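Local coordinates for mitotic checkpoint control protein kinase BUB1 (Drosophila melanogaster, PDB 6JKM) that probably binds ATP and phosphorylates protein substrates as a mitotic checkpoint kinase, represented here by its kinase domain, caught with ADP and two magnesium ions, at residues A[8-13]-A[225-230]; A[113-118]-A[202-207]; A[137-142]-A[186-191]. All coordinates share one frame; numbering follows the deposited sequence.

Contact 1: A[8-13]-A[225-230]; sequences NPFNVE and YVHHDD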
loop_
_atom_site.group_PDB
_atom_site.type_symbol
_atom_site.label_atom_id
_atom_site.label_comp_id
_atom_site.label_asym_id
_atom_site.label_seq_id
_atom_site.Cartn_x
_atom_site.Cartn_y
_atom_site.Cartn_z
ATOM N N ASN A 8 18.563 11.456 -2.843
ATOM C CA ASN A 8 17.139 11.514 -2.490
ATOM C C ASN A 8 16.243 11.103 -3.652
ATOM O O ASN A 8 16.029 11.886 -4.572
ATOM C CB ASN A 8 16.758 12.922 -2.032
ATOM C CG ASN A 8 15.246 13.103 -1.843
ATOM O OD1 ASN A 8 14.483 12.138 -1.718
ATOM N ND2 ASN A 8 14.819 14.355 -1.804
ATOM N N PRO A 9 15.676 9.883 -3.586
ATOM C CA PRO A 9 14.905 9.315 -4.691
ATOM C C PRO A 9 13.513 9.922 -4.825
ATOM O O PRO A 9 12.799 9.572 -5.763
ATOM C CB PRO A 9 14.820 7.829 -4.321
ATOM C CG PRO A 9 14.815 7.834 -2.813
ATOM C CD PRO A 9 15.650 9.022 -2.388
ATOM N N PHE A 10 13.138 10.807 -3.907
ATOM C CA PHE A 10 11.833 11.456 -3.961
ATOM C C PHE A 10 11.929 12.872 -4.539
ATOM O O PHE A 10 10.921 13.578 -4.638
ATOM C CB PHE A 10 11.203 11.532 -2.570
ATOM C CG PHE A 10 11.166 10.228 -1.843
ATOM C CD1 PHE A 10 10.373 9.187 -2.298
ATOM C CD2 PHE A 10 11.899 10.051 -0.691
ATOM C CE1 PHE A 10 10.331 7.983 -1.620
ATOM C CE2 PHE A 10 11.859 8.850 -0.000
ATOM C CZ PHE A 10 11.078 7.819 -0.458
ATOM N N ASN A 11 13.143 13.288 -4.893
ATOM C CA ASN A 11 13.360 14.652 -5.357
ATOM C C ASN A 11 12.604 14.913 -6.650
ATOM O O ASN A 11 12.798 14.214 -7.643
ATOM C CB ASN A 11 14.847 14.931 -5.551
ATOM C CG ASN A 11 15.111 16.335 -6.025
ATOM O OD1 ASN A 11 14.984 16.633 -7.212
ATOM N ND2 ASN A 11 15.469 17.215 -5.098
ATOM N N VAL A 12 11.735 15.918 -6.604
ATOM C CA VAL A 12 10.836 16.266 -7.698
ATOM C C VAL A 12 11.558 16.515 -9.022
ATOM O O VAL A 12 11.068 16.110 -10.082
ATOM C CB VAL A 12 9.996 17.499 -7.309
ATOM C CG1 VAL A 12 9.696 18.389 -8.509
ATOM C CG2 VAL A 12 8.722 17.057 -6.597
ATOM N N GLU A 13 12.725 17.153 -8.974
ATOM C CA GLU A 13 13.486 17.392 -10.200
ATOM C C GLU A 13 14.106 16.106 -10.738
ATOM O O GLU A 13 14.240 15.937 -11.950
ATOM C CB GLU A 13 14.578 18.441 -9.974
ATOM C CG GLU A 13 14.070 19.874 -9.933
ATOM C CD GLU A 13 15.198 20.900 -9.902
ATOM O OE1 GLU A 13 16.377 20.493 -10.006
ATOM O OE2 GLU A 13 14.909 22.114 -9.776
ATOM N N TYR A 225 18.536 9.440 2.186
ATOM C CA TYR A 225 17.574 10.471 2.563
ATOM C C TYR A 225 16.842 10.100 3.855
ATOM O O TYR A 225 16.472 8.934 4.069
ATOM C CB TYR A 225 16.585 10.704 1.418
ATOM C CG TYR A 225 15.391 11.581 1.743
ATOM C CD1 TYR A 225 14.206 11.028 2.199
ATOM C CD2 TYR A 225 15.439 12.958 1.559
ATOM C CE1 TYR A 225 13.109 11.815 2.480
ATOM C CE2 TYR A 225 14.341 13.757 1.836
ATOM C CZ TYR A 225 13.177 13.176 2.293
ATOM O OH TYR A 225 12.071 13.952 2.575
ATOM N N VAL A 226 16.658 11.102 4.715
ATOM C CA VAL A 226 16.037 10.926 6.020
ATOM C C VAL A 226 14.697 11.659 6.120
ATOM O O VAL A 226 14.638 12.879 5.971
ATOM C CB VAL A 226 16.967 11.430 7.147
ATOM C CG1 VAL A 226 16.237 11.442 8.470
ATOM C CG2 VAL A 226 18.219 10.569 7.236
ATOM N N HIS A 227 13.625 10.909 6.361
ATOM C CA HIS A 227 12.312 11.499 6.625
ATOM C C HIS A 227 12.399 12.495 7.769
ATOM O O HIS A 227 13.166 12.298 8.712
ATOM C CB HIS A 227 11.282 10.424 6.977
ATOM C CG HIS A 227 10.693 9.722 5.797
ATOM N ND1 HIS A 227 10.482 10.349 4.578
ATOM C CD2 HIS A 227 10.249 8.455 5.635
ATOM C CE1 HIS A 227 9.952 9.495 3.732
ATOM N NE2 HIS A 227 9.793 8.332 4.346
ATOM N N HIS A 228 11.604 13.555 7.707
ATOM C CA HIS A 228 11.577 14.497 8.812
ATOM C C HIS A 228 10.776 13.941 9.999
ATOM O O HIS A 228 11.293 13.831 11.112
ATOM C CB HIS A 228 11.004 15.839 8.363
ATOM C CG HIS A 228 11.084 16.894 9.418
ATOM N ND1 HIS A 228 12.257 17.190 10.076
ATOM C CD2 HIS A 228 10.132 17.687 9.961
ATOM C CE1 HIS A 228 12.029 18.137 10.969
ATOM N NE2 HIS A 228 10.750 18.461 10.913
ATOM N N ASP A 229 9.521 13.578 9.751
ATOM C CA ASP A 229 8.636 13.046 10.787
ATOM C C ASP A 229 9.176 11.723 11.350
ATOM O O ASP A 229 9.370 10.752 10.609
ATOM C CB ASP A 229 7.224 12.858 10.222
ATOM C CG ASP A 229 6.182 12.581 11.297
ATOM O OD1 ASP A 229 6.526 12.056 12.386
ATOM O OD2 ASP A 229 4.998 12.891 11.037
ATOM N N ASP A 230 9.397 11.687 12.663
ATOM C CA ASP A 230 9.981 10.521 13.330
ATOM C C ASP A 230 9.176 9.246 13.119
ATOM O O ASP A 230 9.744 8.163 13.016
ATOM C CB ASP A 230 10.129 10.776 14.833
ATOM C CG ASP A 230 11.436 11.453 15.177
ATOM O OD1 ASP A 230 12.351 11.432 14.326
ATOM O OD2 ASP A 230 11.547 12.009 16.292
#
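Asn8 lays its side-chain amide flat on one face of the Tyr225 ring. The two planes are only 12° apart and the groups point the same way, with Asn8 CG 3.4 Å from Tyr225 CD2 and Asn8 OD1 shifted toward the rim of the ring. Both side chains have CG anti to their backbone N (chi1 170° for Tyr225), which carries them out alongside each other. Asn8 OD1 has a second job: it accepts from Phe10 N at 2.9 Å, the donor lying well above the carbonyl plane, and closes an Asx turn that pins the amide over the ring. Phe10 then comes in nearly at right angles, its edge toward the face of Tyr225 in an offset edge-to-face pair, ring centroids 5.6 Å apart and planes at 72°. The inner side is the tight one: buried Pro9 sets CG over one face of Phe10, both side chains touch Ile212, and Phe10 also touches Ala181. On the outer side the Asn8-Tyr225 stack is partly exposed, and so is His227, whose CE1 comes no closer than 4.2 Å to Phe10 CE2; no hydrogen bond joins the two segments. With an alanine in place of Tyr225, the Asn8 amide would probably lose the surface it stacks on, and the Phe10 edge would be left without its partner ring. Residues 8-11 form a type I beta turn leading to Asn11, the N-cap of helix 12-21, where Asn11 OD1 accepts from Leu14 N and weakly from Glu13 N. What is built here is an N-terminal extension docked on the part of a protein kinase activation segment that runs from strand 212-213 to helix 235-238.

Contact 2: A[113-118]-A[202-207]; sequences SYAHID and SLQLID. With MG (magnesium ion), chain C; MG (magnesium ion), chain D; ADP (adenosine-5'-diphosphate), chain B.
Gln204 runs out straight, CG anti to its backbone N (chi1 -178°), which lays it across the Tyr114-Ala115 peptide, its CG 3.5 Å from Ala115 N. Ile206 takes a different first torsion: CG1 stands between the backbone N and the carbonyl carbon (chi1 68°), which sends CD1 to the adenine, 3.8 Å from ADP C8, while CG2 stays beside the methyl of Ala115. The backbones run parallel and meet in a single bridge, Tyr114 with Leu205. Leu205 N gives to Ser113 O at 2.8 Å and Leu205 O takes a nearly straight bond from Ala115 N at 3.0 Å, so both polar backbone atoms of this buried leucine are used. The loop ahead of strand 119-122, in the small lobe, is thereby stitched to the strand that leads into the DFG motif of the large lobe. The Gln204 amide points onward: NE2 gives to Pro112 O and, weakly, to water 1, which also accepts from His116 N. Tyr114 faces away, with its OH on Ile169 O of helix 156-175.

Two residues past the bridge comes Asp207, the DFG aspartate. Its OD1 binds both magnesium ions, 2.2 Å from that of chain C and 2.3 Å from that of chain D, and OD2 completes a bidentate grip on the latter. Lys85 NZ bonds weakly to Asp207 OD2 and also to ADP. Asp207 OD1 is only 3.0 Å from ADP O3B, a meeting of two anionic oxygens that the shared magnesium ion of chain C probably makes tolerable.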
loop_
_atom_site.group_PDB
_atom_site.type_symbol
_atom_site.label_atom_id
_atom_site.label_comp_id
_atom_site.label_asym_id
_atom_site.label_seq_id
_atom_site.Cartn_x
_atom_site.Cartn_y
_atom_site.Cartn_z
ATOM N N SER A 113 -4.050 -7.481 -6.488
ATOM C CA SER A 113 -3.568 -6.862 -5.263
ATOM C C SER A 113 -2.737 -5.590 -5.481
ATOM O O SER A 113 -2.154 -5.061 -4.530
ATOM C CB SER A 113 -2.785 -7.889 -4.446
ATOM O OG SER A 113 -1.573 -8.205 -5.087
ATOM N N TYR A 114 -2.706 -5.090 -6.717
ATOM C CA TYR A 114 -2.156 -3.762 -7.002
ATOM C C TYR A 114 -3.161 -2.958 -7.778
ATOM O O TYR A 114 -3.622 -3.414 -8.827
ATOM C CB TYR A 114 -0.847 -3.844 -7.799
ATOM C CG TYR A 114 0.109 -4.829 -7.176
ATOM C CD1 TYR A 114 0.861 -4.477 -6.063
ATOM C CD2 TYR A 114 0.222 -6.122 -7.665
ATOM C CE1 TYR A 114 1.709 -5.395 -5.451
ATOM C CE2 TYR A 114 1.069 -7.034 -7.067
ATOM C CZ TYR A 114 1.817 -6.655 -5.968
ATOM O OH TYR A 114 2.661 -7.571 -5.365
ATOM N N ALA A 115 -3.459 -1.752 -7.287
ATOM C CA ALA A 115 -4.337 -0.810 -7.994
ATOM C C ALA A 115 -4.038 -0.753 -9.480
ATOM O O ALA A 115 -2.874 -0.718 -9.890
ATOM C CB ALA A 115 -4.223 0.582 -7.393
ATOM N N HIS A 116 -5.097 -0.766 -10.285
ATOM C CA HIS A 116 -4.978 -0.634 -11.736
ATOM C C HIS A 116 -5.733 0.625 -12.193
ATOM O O HIS A 116 -6.911 0.801 -11.899
ATOM C CB HIS A 116 -5.520 -1.888 -12.437
ATOM C CG HIS A 116 -5.521 -1.795 -13.931
ATOM N ND1 HIS A 116 -6.601 -1.313 -14.646
ATOM C CD2 HIS A 116 -4.588 -2.133 -14.854
ATOM C CE1 HIS A 116 -6.322 -1.333 -15.937
ATOM N NE2 HIS A 116 -5.106 -1.835 -16.094
ATOM N N ILE A 117 -5.035 1.515 -12.883
ATOM C CA ILE A 117 -5.659 2.730 -13.400
ATOM C C ILE A 117 -6.358 2.359 -14.707
ATOM O O ILE A 117 -5.712 2.051 -15.713
ATOM C CB ILE A 117 -4.610 3.845 -13.568
ATOM C CG1 ILE A 117 -4.166 4.318 -12.171
ATOM C CG2 ILE A 117 -5.169 5.042 -14.380
ATOM C CD1 ILE A 117 -3.102 5.407 -12.193
ATOM N N ASP A 118 -7.682 2.308 -14.650
ATOM C CA ASP A 118 -8.502 1.943 -15.803
ATOM C C ASP A 118 -8.541 3.054 -16.847
ATOM O O ASP A 118 -8.579 2.809 -18.050
ATOM C CB ASP A 118 -9.936 1.639 -15.354
ATOM C CG ASP A 118 -10.022 0.427 -14.461
ATOM O OD1 ASP A 118 -9.205 -0.507 -14.613
ATOM O OD2 ASP A 118 -10.913 0.410 -13.591
ATOM N N SER A 202 -7.149 -10.848 -0.430
ATOM C CA SER A 202 -8.302 -9.948 -0.384
ATOM C C SER A 202 -7.895 -8.482 -0.237
ATOM O O SER A 202 -8.753 -7.606 -0.288
ATOM C CB SER A 202 -9.243 -10.322 0.774
ATOM O OG SER A 202 -9.832 -11.597 0.567
ATOM N N LEU A 203 -6.605 -8.218 -0.031
ATOM C CA LEU A 203 -6.100 -6.844 0.022
ATOM C C LEU A 203 -5.584 -6.333 -1.333
ATOM O O LEU A 203 -5.273 -7.118 -2.230
ATOM C CB LEU A 203 -4.981 -6.722 1.058
ATOM C CG LEU A 203 -5.372 -7.134 2.478
ATOM C CD1 LEU A 203 -4.140 -7.165 3.384
ATOM C CD2 LEU A 203 -6.439 -6.199 3.044
ATOM N N GLN A 204 -5.516 -5.007 -1.456
ATOM C CA GLN A 204 -4.922 -4.342 -2.612
ATOM C C GLN A 204 -4.085 -3.162 -2.145
ATOM O O GLN A 204 -4.531 -2.343 -1.336
ATOM C CB GLN A 204 -5.995 -3.862 -3.593
ATOM C CG GLN A 204 -5.448 -3.191 -4.855
ATOM C CD GLN A 204 -6.567 -2.690 -5.742
ATOM O OE1 GLN A 204 -7.075 -1.579 -5.547
ATOM N NE2 GLN A 204 -6.976 -3.511 -6.711
ATOM N N LEU A 205 -2.857 -3.095 -2.631
ATOM C CA LEU A 205 -1.980 -1.973 -2.367
ATOM C C LEU A 205 -2.280 -0.861 -3.381
ATOM O O LEU A 205 -2.376 -1.115 -4.584
ATOM C CB LEU A 205 -0.524 -2.427 -2.469
ATOM C CG LEU A 205 0.576 -1.402 -2.231
ATOM C CD1 LEU A 205 0.526 -0.905 -0.787
ATOM C CD2 LEU A 205 1.926 -2.046 -2.549
ATOM N N ILE A 206 -2.434 0.362 -2.882
ATOM C CA ILE A 206 -2.741 1.522 -3.709
ATOM C C ILE A 206 -1.766 2.658 -3.419
ATOM O O ILE A 206 -0.914 2.545 -2.535
ATOM C CB ILE A 206 -4.179 2.033 -3.459
ATOM C CG1 ILE A 206 -4.293 2.619 -2.051
ATOM C CG2 ILE A 206 -5.197 0.911 -3.623
ATOM C CD1 ILE A 206 -5.579 3.440 -1.814
ATOM N N ASP A 207 -1.916 3.758 -4.156
ATOM C CA ASP A 207 -1.198 5.006 -3.899
ATOM C C ASP A 207 0.302 4.843 -4.126
ATOM O O ASP A 207 1.088 4.810 -3.178
ATOM C CB ASP A 207 -1.478 5.505 -2.481
ATOM C CG ASP A 207 -0.992 6.927 -2.252
ATOM O OD1 ASP A 207 -1.067 7.404 -1.097
ATOM O OD2 ASP A 207 -0.534 7.566 -3.225
HETATM MG MG MG C . -2.593 7.204 0.412
HETATM MG MG MG D . -0.171 9.316 -1.889
HETATM P PB ADP B . -3.326 9.961 -1.233
HETATM O O1B ADP B . -3.913 11.321 -1.066
HETATM O O2B ADP B . -2.176 9.940 -2.223
HETATM O O3B ADP B . -3.009 9.290 0.095
HETATM P PA ADP B . -4.859 7.560 -1.899
HETATM O O1A ADP B . -4.834 7.021 -3.321
HETATM O O2A ADP B . -4.103 6.865 -0.795
HETATM O O3A ADP B . -4.554 9.150 -1.932
HETATM O "O5'" ADP B . -6.399 7.598 -1.394
HETATM C "C5'" ADP B . -6.737 8.246 -0.163
HETATM C "C4'" ADP B . -7.836 7.463 0.563
HETATM O "O4'" ADP B . -9.025 7.404 -0.243
HETATM C "C3'" ADP B . -7.469 6.008 0.766
HETATM O "O3'" ADP B . -6.710 5.794 1.960
HETATM C "C2'" ADP B . -8.838 5.366 0.859
HETATM O "O2'" ADP B . -9.312 5.573 2.204
HETATM C "C1'" ADP B . -9.685 6.149 -0.135
HETATM N N9 ADP B . -9.562 5.439 -1.433
HETATM C C8 ADP B . -8.615 5.654 -2.380
HETATM N N7 ADP B . -8.777 4.821 -3.437
HETATM C C5 ADP B . -9.839 4.035 -3.173
HETATM C C6 ADP B . -10.556 2.951 -3.867
HETATM N N6 ADP B . -10.158 2.499 -5.095
HETATM N N1 ADP B . -11.620 2.407 -3.231
HETATM C C2 ADP B . -12.039 2.832 -2.029
HETATM N N3 ADP B . -11.440 3.825 -1.350
HETATM C C4 ADP B . -10.352 4.448 -1.860
HETATM O O HOH W 1 -7.682 -1.361 -9.173
HETATM O O HOH W 2 -3.971 7.219 1.940
HETATM O O HOH W 3 -1.313 7.734 1.680
HETATM O O HOH W 4 1.095 10.295 -2.903
HETATM O O HOH W 5 0.112 10.023 -0.121
#

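Contact 3: A[137-142]-A[186-191]; sequences GSLIGV and DNFLLM. With MG (magnesium ion), chain C; ADP (adenosine-5'-diphosphate), chain B.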
loop_
_atom_site.group_PDB
_atom_site.type_symbol
_atom_site.label_atom_id
_atom_site.label_comp_id
_atom_site.label_asym_id
_atom_site.label_seq_id
_atom_site.Cartn_x
_atom_site.Cartn_y
_atom_site.Cartn_z
ATOM N N GLY A 137 -13.195 -0.093 1.812
ATOM C CA GLY A 137 -12.281 0.982 2.161
ATOM C C GLY A 137 -10.914 0.499 2.604
ATOM O O GLY A 137 -10.529 -0.614 2.317
ATOM N N SER A 138 -10.172 1.342 3.307
ATOM C CA SER A 138 -8.802 1.000 3.676
ATOM C C SER A 138 -8.758 0.224 4.981
ATOM O O SER A 138 -9.767 0.092 5.683
ATOM C CB SER A 138 -7.948 2.260 3.816
ATOM O OG SER A 138 -8.297 2.955 5.012
ATOM N N LEU A 139 -7.583 -0.296 5.321
ATOM C CA LEU A 139 -7.434 -0.974 6.606
ATOM C C LEU A 139 -7.713 -0.053 7.795
ATOM O O LEU A 139 -8.114 -0.519 8.855
ATOM C CB LEU A 139 -6.036 -1.589 6.718
ATOM C CG LEU A 139 -5.941 -2.857 5.876
ATOM C CD1 LEU A 139 -4.574 -3.517 6.033
ATOM C CD2 LEU A 139 -7.067 -3.833 6.287
ATOM N N ILE A 140 -7.516 1.249 7.618
ATOM C CA ILE A 140 -7.881 2.227 8.643
ATOM C C ILE A 140 -9.378 2.161 8.916
ATOM O O ILE A 140 -9.797 1.940 10.056
ATOM C CB ILE A 140 -7.496 3.659 8.221
ATOM C CG1 ILE A 140 -5.977 3.763 8.092
ATOM C CG2 ILE A 140 -8.007 4.686 9.253
ATOM C CD1 ILE A 140 -5.280 3.823 9.459
ATOM N N GLY A 141 -10.177 2.315 7.864
ATOM C CA GLY A 141 -11.626 2.265 7.994
ATOM C C GLY A 141 -12.117 0.927 8.530
ATOM O O GLY A 141 -13.021 0.889 9.359
ATOM N N VAL A 142 -11.517 -0.172 8.073
ATOM C CA VAL A 142 -11.905 -1.511 8.538
ATOM C C VAL A 142 -11.556 -1.693 10.019
ATOM O O VAL A 142 -12.383 -2.133 10.830
ATOM C CB VAL A 142 -11.227 -2.612 7.679
ATOM C CG1 VAL A 142 -11.406 -3.995 8.304
ATOM C CG2 VAL A 142 -11.798 -2.594 6.263
ATOM N N ASP A 186 -3.562 3.067 5.569
ATOM C CA ASP A 186 -4.297 3.914 4.624
ATOM C C ASP A 186 -4.163 3.407 3.190
ATOM O O ASP A 186 -5.061 3.601 2.363
ATOM C CB ASP A 186 -3.765 5.372 4.668
ATOM C CG ASP A 186 -3.592 5.905 6.086
ATOM O OD1 ASP A 186 -4.334 6.852 6.451
ATOM O OD2 ASP A 186 -2.782 5.313 6.859
ATOM N N ASN A 187 -3.023 2.807 2.864
ATOM C CA ASN A 187 -2.786 2.463 1.468
ATOM C C ASN A 187 -2.970 0.983 1.133
ATOM O O ASN A 187 -2.566 0.543 0.062
ATOM C CB ASN A 187 -1.386 2.926 1.059
ATOM C CG ASN A 187 -1.284 4.447 1.006
ATOM O OD1 ASN A 187 -2.279 5.131 0.735
ATOM N ND2 ASN A 187 -0.093 4.986 1.290
ATOM N N PHE A 188 -3.578 0.225 2.049
ATOM C CA PHE A 188 -4.093 -1.109 1.735
ATOM C C PHE A 188 -5.616 -1.047 1.765
ATOM O O PHE A 188 -6.196 -0.597 2.759
ATOM C CB PHE A 188 -3.623 -2.173 2.744
ATOM C CG PHE A 188 -2.204 -2.661 2.542
ATOM C CD1 PHE A 188 -1.898 -3.583 1.544
ATOM C CD2 PHE A 188 -1.179 -2.224 3.387
ATOM C CE1 PHE A 188 -0.590 -4.049 1.369
ATOM C CE2 PHE A 188 0.125 -2.688 3.231
ATOM C CZ PHE A 188 0.422 -3.604 2.209
ATOM N N LEU A 189 -6.260 -1.493 0.690
ATOM C CA LEU A 189 -7.715 -1.608 0.642
ATOM C C LEU A 189 -8.122 -3.047 0.900
ATOM O O LEU A 189 -7.420 -3.960 0.480
ATOM C CB LEU A 189 -8.257 -1.183 -0.729
ATOM C CG LEU A 189 -8.090 0.278 -1.170
ATOM C CD1 LEU A 189 -8.744 0.476 -2.538
ATOM C CD2 LEU A 189 -8.654 1.240 -0.132
ATOM N N LEU A 190 -9.255 -3.241 1.577
ATOM C CA LEU A 190 -9.906 -4.549 1.613
ATOM C C LEU A 190 -10.893 -4.601 0.450
ATOM O O LEU A 190 -11.851 -3.813 0.395
ATOM C CB LEU A 190 -10.608 -4.789 2.953
ATOM C CG LEU A 190 -11.298 -6.144 3.126
ATOM C CD1 LEU A 190 -10.284 -7.307 3.207
ATOM C CD2 LEU A 190 -12.169 -6.119 4.355
ATOM N N MET A 191 -10.626 -5.484 -0.512
ATOM C CA MET A 191 -11.404 -5.532 -1.754
ATOM C C MET A 191 -12.635 -6.428 -1.624
ATOM O O MET A 191 -13.651 -6.201 -2.278
ATOM C CB MET A 191 -10.540 -6.030 -2.919
ATOM C CG MET A 191 -9.381 -5.116 -3.291
ATOM S SD MET A 191 -9.865 -3.383 -3.480
ATOM C CE MET A 191 -10.842 -3.397 -4.991
HETATM MG MG MG C . -2.593 7.204 0.412
HETATM P PB ADP B . -3.326 9.961 -1.233
HETATM O O1B ADP B . -3.913 11.321 -1.066
HETATM O O2B ADP B . -2.176 9.940 -2.223
HETATM O O3B ADP B . -3.009 9.290 0.095
HETATM P PA ADP B . -4.859 7.560 -1.899
HETATM O O1A ADP B . -4.834 7.021 -3.321
HETATM O O2A ADP B . -4.103 6.865 -0.795
HETATM O O3A ADP B . -4.554 9.150 -1.932
HETATM O "O5'" ADP B . -6.399 7.598 -1.394
HETATM C "C5'" ADP B . -6.737 8.246 -0.163
HETATM C "C4'" ADP B . -7.836 7.463 0.563
HETATM O "O4'" ADP B . -9.025 7.404 -0.243
HETATM C "C3'" ADP B . -7.469 6.008 0.766
HETATM O "O3'" ADP B . -6.710 5.794 1.960
HETATM C "C2'" ADP B . -8.838 5.366 0.859
HETATM O "O2'" ADP B . -9.312 5.573 2.204
HETATM C "C1'" ADP B . -9.685 6.149 -0.135
HETATM N N9 ADP B . -9.562 5.439 -1.433
HETATM C C8 ADP B . -8.615 5.654 -2.380
HETATM N N7 ADP B . -8.777 4.821 -3.437
HETATM C C5 ADP B . -9.839 4.035 -3.173
HETATM C C6 ADP B . -10.556 2.951 -3.867
HETATM N N6 ADP B . -10.158 2.499 -5.095
HETATM N N1 ADP B . -11.620 2.407 -3.231
HETATM C C2 ADP B . -12.039 2.832 -2.029
HETATM N N3 ADP B . -11.440 3.825 -1.350
HETATM C C4 ADP B . -10.352 4.448 -1.860
HETATM O O HOH W 3 -1.313 7.734 1.680
HETATM O O HOH W 2 -3.971 7.219 1.940
#
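Ser138 puts CB 3.5 Å from Asp186 O and swings OG between its backbone N and carbonyl carbon (chi1 73°). From there OG reaches over the first turn of helix 139-150 and caps it, accepting weakly from Ile140 N and Gly141 N. Leu139 meets Phe188 obliquely, its CD1 landing on Phe188 CB at 3.7 Å, with the phenyl ring led away toward Leu205. Ile140 crosses Asp186 at a slant, Ile140 CG1 3.8 Å from Asp186 OD2, an apolar group against a polar one. Further along the helix Val142 CG2 meets Leu190 CD2 at about a right angle.

The backbones pair antiparallel around Ser138 and Leu189, a non-hydrogen-bonded pair flanked by bonds from Leu190 N to Gly137 O (3.0 Å) and from Leu139 N to Phe188 O (2.9 Å). In kinase terms, the start of the helix after the hinge is fastened to the end of the catalytic loop and the strand that follows it, right at the nucleotide.

Leu189 serves both sides. With CG beside the backbone N (chi1 -65°) and the chain extended beyond, CD1 presses on the adenine, 3.3 Å from ADP C6, while CD2 lies against the Gly137 carbonyl. At the ribose, Asp186 contributes its backbone: O accepts from ADP O3' at 2.8 Å. Asn187 turns toward the phosphates, OD1 binding the magnesium ion of chain C at 2.1 Å, while ND2 gives to Asp182 O and to water 3, fixing which end of the amide faces the metal.

The contacts nest along the chain: 137-142/186-191 lies inside the loop closed by 113-118/202-207, and both lie inside the one closed by 8-13/225-230. Contacts 2 and 3 have centres 11 Å apart and touch, because strands 188-190 and 203-205 form one two-stranded antiparallel sheet, with Leu189 N probably bonded to Gln204 O. Asn187 and Asp207 lie at the open end of that pair of strands and share the magnesium ion of chain C, which probably helps fix their spacing. Contact 1 is near the surface, its nearest atoms about 10 Å from contact 2 and 11 Å from contact 3, so it stands apart from the nucleotide site.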